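PDB 1J7X: interphotoreceptor retinoid-binding protein from Xenopus laevis, which probably binds and carries retinoids, and perhaps fatty acids, between the photoreceptors and the pigment epithelium of the retina. Local coordinates for residues P26-H31 against S56-P61; Y19-R24 against Y270-G275. All coordinates share one frame; numbering follows the deposited sequence.

Contact 1: residues P26-H31 against S56-P61; sequences PTLLQH and SLTEDP
L57, in the last turn of helix 43-58, reaches across to L28 and H31 on the short helix 25-31. Its side chain can be followed outward. L57 CB lies 4.1 Å from L28 CD2. CG is anti to the carbonyl carbon (chi1 -62°), which sends the branched end toward the other helix. There L57 CD1 settles between two partners, 3.6 Å from H31 CB and 3.9 Å from L28 CD2. The other branch meets the imidazole of H31 in an oblique approach, L57 CD2 standing 3.6 Å from H31 CD2. The two leucines run alongside one another, pointing opposite ways, so the CD2 methyl of L28 lies against both the CB and the CD1 of L57, and the forked end of leucine suits such a fit between helices. T58 adds its methyl, which comes in crosswise to the leucine chain: T58 CG2 lies 4.1 Å from L28 CD2.

The polar end of T58 is kept for the backbone. T58 OG1 is hydrogen-bonded to O of L54 and accepts from N of D60 at 3.3 Å, an ST turn just where the helix ends and E59 turns to positive phi. Threonine thus serves both needs, a methyl for the leucine and a hydroxyl for the helix end. H31 is partly exposed, and its CB, CG and CD2 lie against the methyls of L57. With an alanine here the imidazole is gone, and CD2 of L57 would probably lose its ring neighbour, opening a gap at the partly exposed margin between the helices.

No hydrogen bond joins the two segments; this is apolar packing of one helix against another. L28 also rests on L54, a turn before L57, so helix 25-31 is seated on the C-terminal end of helix 43-58 in the N-terminal domain.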
loop_
_atom_site.group_PDB
_atom_site.type_symbol
_atom_site.label_atom_id
_atom_site.label_comp_id
_atom_site.label_asym_id
_atom_site.label_seq_id
_atom_site.Cartn_x
_atom_site.Cartn_y
_atom_site.Cartn_z
ATOM N N PRO A 26 0.898 -27.760 0.832
ATOM C CA PRO A 26 1.328 -29.180 0.933
ATOM C C PRO A 26 2.557 -29.370 1.765
ATOM O O PRO A 26 2.555 -30.136 2.730
ATOM C CB PRO A 26 1.503 -29.559 -0.512
ATOM C CG PRO A 26 0.549 -28.757 -1.233
ATOM C CD PRO A 26 0.651 -27.356 -0.592
ATOM N N THR A 27 3.612 -28.622 1.444
ATOM C CA THR A 27 4.864 -28.661 2.174
ATOM C C THR A 27 4.799 -28.250 3.655
ATOM O O THR A 27 5.445 -28.869 4.549
ATOM C CB THR A 27 5.868 -27.835 1.398
ATOM O OG1 THR A 27 6.085 -28.532 0.186
ATOM C CG2 THR A 27 7.226 -27.829 2.072
ATOM N N LEU A 28 3.951 -27.259 3.939
ATOM C CA LEU A 28 3.771 -26.790 5.291
ATOM C C LEU A 28 3.059 -27.875 6.104
ATOM O O LEU A 28 3.334 -28.076 7.301
ATOM C CB LEU A 28 2.909 -25.553 5.273
ATOM C CG LEU A 28 3.672 -24.329 4.932
ATOM C CD1 LEU A 28 2.648 -23.152 4.603
ATOM C CD2 LEU A 28 4.530 -23.917 6.088
ATOM N N LEU A 29 2.120 -28.553 5.450
ATOM C CA LEU A 29 1.364 -29.643 6.135
ATOM C C LEU A 29 2.288 -30.866 6.377
ATOM O O LEU A 29 2.035 -31.686 7.304
ATOM C CB LEU A 29 0.105 -30.075 5.303
ATOM C CG LEU A 29 -1.172 -29.285 5.589
ATOM C CD1 LEU A 29 -1.737 -29.600 6.979
ATOM C CD2 LEU A 29 -0.935 -27.862 5.553
ATOM N N GLN A 30 3.372 -30.969 5.627
ATOM C CA GLN A 30 4.349 -32.042 5.875
ATOM C C GLN A 30 5.303 -31.648 7.012
ATOM O O GLN A 30 5.618 -32.461 7.907
ATOM C CB GLN A 30 5.195 -32.285 4.621
ATOM C CG GLN A 30 4.434 -32.938 3.456
ATOM C CD GLN A 30 4.046 -34.376 3.694
ATOM O OE1 GLN A 30 4.739 -35.077 4.492
ATOM N NE2 GLN A 30 2.956 -34.855 2.986
ATOM N N HIS A 31 5.788 -30.403 7.005
ATOM C CA HIS A 31 6.784 -30.040 7.957
ATOM C C HIS A 31 6.211 -29.742 9.346
ATOM O O HIS A 31 6.772 -30.105 10.356
ATOM C CB HIS A 31 7.536 -28.831 7.447
ATOM C CG HIS A 31 8.571 -29.147 6.427
ATOM N ND1 HIS A 31 9.612 -30.012 6.664
ATOM C CD2 HIS A 31 8.737 -28.699 5.160
ATOM C CE1 HIS A 31 10.378 -30.078 5.598
ATOM N NE2 HIS A 31 9.870 -29.289 4.667
ATOM N N SER A 56 11.217 -19.950 7.819
ATOM C CA SER A 56 12.159 -20.793 7.086
ATOM C C SER A 56 11.557 -21.457 5.900
ATOM O O SER A 56 12.119 -21.597 4.833
ATOM C CB SER A 56 12.722 -21.825 8.032
ATOM O OG SER A 56 13.491 -21.207 9.017
ATOM N N LEU A 57 10.316 -21.809 6.043
ATOM C CA LEU A 57 9.604 -22.465 5.034
ATOM C C LEU A 57 8.898 -21.586 4.078
ATOM O O LEU A 57 8.651 -22.058 2.950
ATOM C CB LEU A 57 8.544 -23.319 5.703
ATOM C CG LEU A 57 9.116 -24.402 6.613
ATOM C CD1 LEU A 57 7.988 -25.220 7.201
ATOM C CD2 LEU A 57 10.038 -25.336 5.691
ATOM N N THR A 58 8.558 -20.338 4.452
ATOM C CA THR A 58 7.820 -19.443 3.511
ATOM C C THR A 58 8.514 -18.174 3.133
ATOM O O THR A 58 8.223 -17.587 2.114
ATOM C CB THR A 58 6.442 -18.983 4.098
ATOM O OG1 THR A 58 6.684 -18.153 5.253
ATOM C CG2 THR A 58 5.631 -20.229 4.595
ATOM N N GLU A 59 9.391 -17.652 3.962
ATOM C CA GLU A 59 10.049 -16.402 3.644
ATOM C C GLU A 59 9.052 -15.341 3.397
ATOM O O GLU A 59 9.201 -14.534 2.471
ATOM C CB GLU A 59 11.038 -16.522 2.492
ATOM C CG GLU A 59 12.214 -17.479 2.842
ATOM C CD GLU A 59 13.305 -17.423 1.717
ATOM O OE1 GLU A 59 12.961 -17.232 0.559
ATOM O OE2 GLU A 59 14.480 -17.515 2.006
ATOM N N ASP A 60 7.984 -15.373 4.165
ATOM C CA ASP A 60 6.876 -14.448 4.067
ATOM C C ASP A 60 6.640 -13.848 5.389
ATOM O O ASP A 60 5.780 -14.311 6.171
ATOM C CB ASP A 60 5.643 -15.212 3.552
ATOM C CG ASP A 60 4.470 -14.348 3.277
ATOM O OD1 ASP A 60 4.457 -13.143 3.568
ATOM O OD2 ASP A 60 3.404 -14.832 2.734
ATOM N N PRO A 61 7.228 -12.661 5.623
ATOM C CA PRO A 61 7.054 -11.930 6.874
ATOM C C PRO A 61 5.607 -11.506 7.281
ATOM O O PRO A 61 5.384 -11.148 8.435
ATOM C CB PRO A 61 7.939 -10.632 6.684
ATOM C CG PRO A 61 8.843 -10.932 5.603
ATOM C CD PRO A 61 8.112 -11.963 4.675
#

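Contact 2: residues Y19-R24 against Y270-G275; sequences YAFSER and YWLGGG
The ring of F21 meets that of Y270 obliquely, their planes inclined at 32° and their centroids 5.3 Å apart. Over one face of F21 lies the guanidinium of R24, its CZ 3.6 Å above the ring plane and over the centre, where a flat cation can rest on an aromatic surface. At the edge are Y19 CZ and E23 CD, in plane, and CD1 of L272, near the plane and 4.2 Å from F21 CE2. The Y19 ring in turn has F21 N 3.8 Å above its plane, over its centre. The far end of F21 makes the crossing: F21 CZ comes within 3.6 Å of Y270 CD2. With chi1 at -80°, CG beside the backbone N, the ring reaches toward Y270, and phenylalanine is long enough to meet it although the nearest CA atoms, those of F21 and Y270, are 10.5 Å apart.

Beside the rings a water joins E23 OE2, to which it donates at 2.8 Å, with Y270 OH, at 3.0 Å. Tyrosine suits this place, giving carbon to F21 and a hydroxyl to the water. F21 also touches N262, and Y270 touches I264, both of strand 254-265, so the loop between helices 2-18 and 25-31 is joined to the loop leading from this strand to strand 280-281.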
loop_
_atom_site.group_PDB
_atom_site.type_symbol
_atom_site.label_atom_id
_atom_site.label_comp_id
_atom_site.label_asym_id
_atom_site.label_seq_id
_atom_site.Cartn_x
_atom_site.Cartn_y
_atom_site.Cartn_z
ATOM N N TYR A 19 -4.195 -18.853 3.573
ATOM C CA TYR A 19 -2.867 -18.313 3.239
ATOM C C TYR A 19 -2.778 -18.052 1.745
ATOM O O TYR A 19 -2.911 -19.001 0.921
ATOM C CB TYR A 19 -1.776 -19.284 3.678
ATOM C CG TYR A 19 -0.398 -18.849 3.385
ATOM C CD1 TYR A 19 -0.018 -17.518 3.603
ATOM C CD2 TYR A 19 0.564 -19.713 2.956
ATOM C CE1 TYR A 19 1.245 -17.099 3.410
ATOM C CE2 TYR A 19 1.846 -19.237 2.632
ATOM C CZ TYR A 19 2.208 -17.912 2.968
ATOM O OH TYR A 19 3.481 -17.491 2.696
ATOM N N ALA A 20 -2.475 -16.812 1.390
ATOM C CA ALA A 20 -2.391 -16.445 -0.036
ATOM C C ALA A 20 -1.601 -17.382 -0.939
ATOM O O ALA A 20 -1.943 -17.547 -2.102
ATOM C CB ALA A 20 -1.817 -15.093 -0.203
ATOM N N PHE A 21 -0.511 -17.930 -0.441
ATOM C CA PHE A 21 0.356 -18.805 -1.233
ATOM C C PHE A 21 -0.114 -20.273 -1.038
ATOM O O PHE A 21 0.559 -21.031 -0.396
ATOM C CB PHE A 21 1.785 -18.683 -0.817
ATOM C CG PHE A 21 2.519 -17.486 -1.369
ATOM C CD1 PHE A 21 2.818 -17.404 -2.709
ATOM C CD2 PHE A 21 2.924 -16.459 -0.544
ATOM C CE1 PHE A 21 3.470 -16.406 -3.175
ATOM C CE2 PHE A 21 3.582 -15.424 -1.042
ATOM C CZ PHE A 21 3.869 -15.368 -2.344
ATOM N N SER A 22 -1.248 -20.635 -1.630
ATOM C CA SER A 22 -1.772 -22.017 -1.586
ATOM C C SER A 22 -0.798 -23.129 -1.942
ATOM O O SER A 22 -0.840 -24.257 -1.349
ATOM C CB SER A 22 -3.067 -22.080 -2.386
ATOM O OG SER A 22 -2.773 -21.964 -3.769
ATOM N N GLU A 23 0.083 -22.781 -2.855
ATOM C CA GLU A 23 1.052 -23.711 -3.365
ATOM C C GLU A 23 2.018 -24.092 -2.331
ATOM O O GLU A 23 2.751 -25.031 -2.509
ATOM C CB GLU A 23 1.732 -23.143 -4.630
ATOM C CG GLU A 23 2.577 -21.903 -4.410
ATOM C CD GLU A 23 1.916 -20.583 -4.820
ATOM O OE1 GLU A 23 0.757 -20.339 -4.387
ATOM O OE2 GLU A 23 2.614 -19.817 -5.585
ATOM N N ARG A 24 2.044 -23.378 -1.174
ATOM C CA ARG A 24 2.959 -23.746 -0.133
ATOM C C ARG A 24 2.334 -24.677 0.906
ATOM O O ARG A 24 3.037 -25.202 1.741
ATOM C CB ARG A 24 3.523 -22.469 0.586
ATOM C CG ARG A 24 4.366 -21.626 -0.401
ATOM C CD ARG A 24 4.790 -20.351 0.094
ATOM N NE ARG A 24 5.600 -19.595 -0.853
ATOM C CZ ARG A 24 6.089 -18.378 -0.572
ATOM N NH1 ARG A 24 5.831 -17.823 0.612
ATOM N NH2 ARG A 24 6.832 -17.740 -1.436
ATOM N N TYR A 270 6.038 -10.406 -6.667
ATOM C CA TYR A 270 5.090 -10.432 -5.567
ATOM C C TYR A 270 5.544 -9.463 -4.477
ATOM O O TYR A 270 6.678 -9.560 -3.959
ATOM C CB TYR A 270 5.070 -11.857 -4.914
ATOM C CG TYR A 270 4.369 -12.877 -5.738
ATOM C CD1 TYR A 270 4.908 -13.304 -6.969
ATOM C CD2 TYR A 270 3.201 -13.393 -5.320
ATOM C CE1 TYR A 270 4.240 -14.272 -7.725
ATOM C CE2 TYR A 270 2.503 -14.327 -6.087
ATOM C CZ TYR A 270 3.060 -14.791 -7.253
ATOM O OH TYR A 270 2.479 -15.744 -8.094
ATOM N N TRP A 271 4.735 -8.501 -4.150
ATOM C CA TRP A 271 5.090 -7.599 -3.072
ATOM C C TRP A 271 4.661 -8.122 -1.742
ATOM O O TRP A 271 3.447 -8.333 -1.494
ATOM C CB TRP A 271 4.420 -6.253 -3.353
ATOM C CG TRP A 271 4.970 -5.168 -2.500
ATOM C CD1 TRP A 271 6.140 -5.093 -1.888
ATOM C CD2 TRP A 271 4.223 -4.003 -2.114
ATOM N NE1 TRP A 271 6.187 -3.942 -1.088
ATOM C CE2 TRP A 271 5.027 -3.243 -1.281
ATOM C CE3 TRP A 271 2.961 -3.520 -2.427
ATOM C CZ2 TRP A 271 4.622 -2.026 -0.783
ATOM C CZ3 TRP A 271 2.583 -2.230 -1.910
ATOM C CH2 TRP A 271 3.391 -1.568 -1.113
ATOM N N LEU A 272 5.597 -8.357 -0.853
ATOM C CA LEU A 272 5.286 -8.847 0.457
ATOM C C LEU A 272 5.012 -7.705 1.520
ATOM O O LEU A 272 4.933 -7.949 2.718
ATOM C CB LEU A 272 6.387 -9.733 0.947
ATOM C CG LEU A 272 6.591 -11.018 0.146
ATOM C CD1 LEU A 272 5.265 -11.706 -0.146
ATOM C CD2 LEU A 272 7.282 -10.750 -1.097
ATOM N N GLY A 273 4.980 -6.469 1.050
ATOM C CA GLY A 273 4.732 -5.352 1.920
ATOM C C GLY A 273 5.843 -5.178 2.902
ATOM O O GLY A 273 6.974 -5.407 2.632
ATOM N N GLY A 274 5.495 -4.818 4.076
ATOM C CA GLY A 274 6.534 -4.567 5.083
ATOM C C GLY A 274 7.150 -3.172 4.902
ATOM O O GLY A 274 8.043 -2.833 5.683
ATOM N N GLY A 275 6.716 -2.434 3.848
ATOM C CA GLY A 275 7.171 -1.065 3.570
ATOM C C GLY A 275 7.705 -0.865 2.199
ATOM O O GLY A 275 8.466 -1.665 1.712
HETATM O O HOH W 1 0.929 -17.728 -6.541
#

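Overall arrangement
From the N terminus the chain runs through helix 2-18 into residues 19-24, the first half of contact 2, and straight on into helix 25-31, which carries the first half of contact 1. Helix 43-58 and the turn after it then bring 56-61 back against 26-31, closing a short loop. The wider loop of contact 2 closes only at 270-275, so contact 1 lies wholly within it. The centres are 12 Å apart and the two touch: D60 OD2 lies 2.7 Å from Y19 OH, a probable hydrogen bond. Contact 1 holds two helices of the N-terminal domain together, whereas contact 2 joins that domain to the region related to peptidase family S41.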